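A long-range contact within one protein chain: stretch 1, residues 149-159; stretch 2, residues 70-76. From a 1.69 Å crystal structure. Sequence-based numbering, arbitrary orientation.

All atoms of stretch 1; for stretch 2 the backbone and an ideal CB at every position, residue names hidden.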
# COMPACT_ATOMS: atom_id res chain seq x y z
N ASP A 149 -13.07 3.03 -3.26
CA ASP A 149 -12.03 3.31 -4.25
C ASP A 149 -11.43 2.03 -4.79
O ASP A 149 -11.22 1.89 -6.00
CB ASP A 149 -10.92 4.16 -3.62
CG ASP A 149 -11.35 5.57 -3.29
OD1 ASP A 149 -12.45 6.00 -3.71
OD2 ASP A 149 -10.56 6.24 -2.59
N ALA A 150 -11.10 1.10 -3.89
CA ALA A 150 -10.49 -0.16 -4.30
C ALA A 150 -11.41 -0.96 -5.22
O ALA A 150 -10.95 -1.56 -6.19
CB ALA A 150 -10.11 -0.99 -3.07
N LEU A 151 -12.71 -0.98 -4.92
CA LEU A 151 -13.64 -1.76 -5.73
C LEU A 151 -13.95 -1.06 -7.04
O LEU A 151 -14.01 -1.71 -8.09
CB LEU A 151 -14.94 -2.02 -4.96
CG LEU A 151 -14.84 -2.97 -3.76
CD1 LEU A 151 -16.19 -3.12 -3.08
CD2 LEU A 151 -14.31 -4.35 -4.18
N SER A 152 -14.12 0.26 -7.01
CA SER A 152 -14.45 0.99 -8.23
C SER A 152 -13.32 0.91 -9.25
O SER A 152 -13.56 0.71 -10.44
CB SER A 152 -14.79 2.45 -7.88
OG SER A 152 -13.65 3.27 -8.03
N SER A 153 -12.06 1.04 -8.81
CA SER A 153 -10.97 1.02 -9.77
C SER A 153 -10.79 -0.37 -10.38
O SER A 153 -10.37 -0.49 -11.53
CB SER A 153 -9.67 1.50 -9.13
OG SER A 153 -9.24 0.66 -8.08
N ARG A 154 -11.11 -1.42 -9.64
CA ARG A 154 -10.98 -2.76 -10.19
C ARG A 154 -12.21 -3.21 -10.95
O ARG A 154 -12.10 -4.08 -11.82
CB ARG A 154 -10.64 -3.76 -9.09
CG ARG A 154 -9.19 -3.61 -8.65
CD ARG A 154 -8.96 -4.19 -7.29
NE ARG A 154 -7.57 -4.00 -6.89
CZ ARG A 154 -7.12 -2.94 -6.22
NH1 ARG A 154 -7.95 -1.97 -5.85
NH2 ARG A 154 -5.83 -2.87 -5.90
N ALA A 155 -13.37 -2.63 -10.66
CA ALA A 155 -14.53 -2.81 -11.53
C ALA A 155 -14.24 -2.28 -12.93
O ALA A 155 -14.60 -2.91 -13.93
CB ALA A 155 -15.76 -2.14 -10.94
N LYS A 156 -13.58 -1.12 -13.03
CA LYS A 156 -13.12 -0.65 -14.34
C LYS A 156 -12.06 -1.58 -14.90
O LYS A 156 -12.13 -2.00 -16.06
CB LYS A 156 -12.56 0.77 -14.25
CG LYS A 156 -13.59 1.91 -14.18
CD LYS A 156 -13.33 2.84 -13.00
CE LYS A 156 -14.56 3.67 -12.64
NZ LYS A 156 -15.51 2.94 -11.75
N SER A 157 -11.06 -1.92 -14.09
CA SER A 157 -9.91 -2.67 -14.58
C SER A 157 -10.34 -4.05 -15.07
O SER A 157 -10.03 -4.44 -16.20
CB SER A 157 -8.86 -2.79 -13.47
OG SER A 157 -7.66 -3.37 -13.96
N LEU A 158 -11.06 -4.80 -14.24
CA LEU A 158 -11.59 -6.10 -14.62
C LEU A 158 -12.78 -5.98 -15.57
O LEU A 158 -13.41 -7.01 -15.87
CB LEU A 158 -11.99 -6.89 -13.37
CG LEU A 158 -10.90 -7.12 -12.31
CD1 LEU A 158 -11.51 -7.76 -11.07
CD2 LEU A 158 -9.75 -7.98 -12.85
N ASN A 159 -13.12 -4.77 -16.02
CA ASN A 159 -14.18 -4.53 -17.00
C ASN A 159 -15.56 -4.94 -16.47
O ASN A 159 -16.29 -5.72 -17.09
CB ASN A 159 -13.86 -5.24 -18.33
CG ASN A 159 -12.62 -4.67 -19.00
OD1 ASN A 159 -12.49 -3.46 -19.15
ND2 ASN A 159 -11.69 -5.55 -19.37
N UNK A 70 -10.67 -10.72 -1.09
CA UNK A 70 -11.92 -10.02 -0.81
C UNK A 70 -12.28 -9.04 -1.91
O UNK A 70 -13.47 -8.82 -2.18
CB UNK A 70 -11.83 -9.28 0.53
N UNK A 71 -11.27 -8.42 -2.53
CA UNK A 71 -11.53 -7.47 -3.60
C UNK A 71 -12.20 -8.17 -4.78
O UNK A 71 -13.08 -7.60 -5.43
CB UNK A 71 -10.23 -6.79 -4.04
N UNK A 72 -11.79 -9.40 -5.06
CA UNK A 72 -12.42 -10.16 -6.14
C UNK A 72 -13.76 -10.75 -5.69
O UNK A 72 -14.74 -10.68 -6.44
CB UNK A 72 -11.49 -11.28 -6.62
N UNK A 73 -13.82 -11.30 -4.48
CA UNK A 73 -15.07 -11.86 -3.97
C UNK A 73 -16.18 -10.82 -3.95
O UNK A 73 -17.36 -11.16 -4.13
CB UNK A 73 -14.86 -12.43 -2.56
N UNK A 74 -15.84 -9.56 -3.71
CA UNK A 74 -16.86 -8.52 -3.71
C UNK A 74 -17.32 -8.18 -5.12
O UNK A 74 -18.47 -7.77 -5.31
CB UNK A 74 -16.33 -7.26 -3.02
N UNK A 75 -16.45 -8.33 -6.12
CA UNK A 75 -16.82 -8.11 -7.51
C UNK A 75 -17.34 -9.38 -8.18
O UNK A 75 -17.09 -9.60 -9.37
CB UNK A 75 -15.62 -7.57 -8.29
N UNK A 76 -18.05 -10.22 -7.42
CA UNK A 76 -18.52 -11.49 -7.94
C UNK A 76 -17.41 -12.39 -8.44
O UNK A 76 -17.24 -12.56 -9.66
CB UNK A 76 -19.52 -11.24 -9.07

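The helix of stretch 1 crosses that of stretch 2 at 67° between N-to-C directions, with axes 10.1 Å apart at closest approach. The nearest CA pairs are L151 with position 71 (6.4 Å, CA to CA) and A155 with position 75 (7.0 Å, CA to CA), so these two positions, with 74 between them, should carry most of the contact.

Position 70 has a CA-to-CB bond pointing sideways; nothing of stretch 1 lies within 5.5 Å of its ideal CB, so the contact sets no preference. The residue is N70, whose side chain leads away and bonds elsewhere.

At position 71 the bond also points sideways, but the ideal CB lies 4.4 Å from R154 CD and 4.8 Å from L151 CD2, and A150 CB offers a further apolar surface. A medium apolar side chain, such as Leu, Met or Ile, would suit. L71 is deposited: its CD2 reaches A150 CB at 4.1 Å, while its CD1 lies over one face of the R154 guanidinium, 3.7 Å from R154 NE. This is packing against a flat group, leaving the in-plane N-H directions free for hydrogen bonds.

Position 72 has no atom of stretch 1 within 5.5 Å of its ideal CB. A short side chain would miss the contact, a longer apolar one could reach L158, and the geometry excludes neither. L72, with chi1 m and chi2 t, brings CD2 to 3.7 Å from L158 CD1.

Position 73 is out of reach and unconstrained by stretch 1; it is E73.

Position 74 points toward stretch 1, and its ideal CB already stands 3.7 Å from L151 CD2. Contact is complete at CB, so a small residue, Ala above all, fits; a longer one would have to steer past that methyl. A74 is deposited and adds nothing beyond that CB.

Position 75 also points toward stretch 1, but its ideal CB is 5.0 Å from L158 CD1 and 5.4 Å from L151 CD2. That gap, lined by L151, R154, A155 and L158, calls for a branched or extended apolar side chain; Leu, Ile or Met are plausible. L75 (chi1 m, chi2 t) gives the largest covered area, 88 Å². Its CD1 lies 3.8 Å from R154 CB and 4.0 Å from L158 CD1, and its CD2 is 4.2 Å from A155 CB.

Position 76 is out of reach; its positive phi (59/72) favours glycine, and G76 is found.

No hydrogen bond links the stretches.

Stretch 2 70-76: NLLEALG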
# COMPACT_ATOMS: atom_id res chain seq x y z
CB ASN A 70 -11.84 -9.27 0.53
CG ASN A 70 -11.74 -10.20 1.70
OD1 ASN A 70 -11.01 -11.19 1.65
ND2 ASN A 70 -12.48 -9.90 2.77
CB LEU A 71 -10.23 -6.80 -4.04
CG LEU A 71 -9.43 -6.06 -2.96
CD1 LEU A 71 -8.18 -5.47 -3.58
CD2 LEU A 71 -10.27 -4.97 -2.29
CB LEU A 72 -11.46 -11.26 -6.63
CG LEU A 72 -10.08 -10.81 -7.12
CD1 LEU A 72 -9.20 -12.01 -7.47
CD2 LEU A 72 -10.17 -9.86 -8.31
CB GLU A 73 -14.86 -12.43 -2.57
CG GLU A 73 -13.94 -13.64 -2.56
CD GLU A 73 -13.69 -14.15 -1.17
OE1 GLU A 73 -13.71 -13.35 -0.21
OE2 GLU A 73 -13.48 -15.37 -1.02
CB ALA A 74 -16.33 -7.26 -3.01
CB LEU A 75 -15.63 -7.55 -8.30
CG LEU A 75 -15.14 -6.16 -7.85
CD1 LEU A 75 -13.85 -5.75 -8.55
CD2 LEU A 75 -16.22 -5.13 -8.08
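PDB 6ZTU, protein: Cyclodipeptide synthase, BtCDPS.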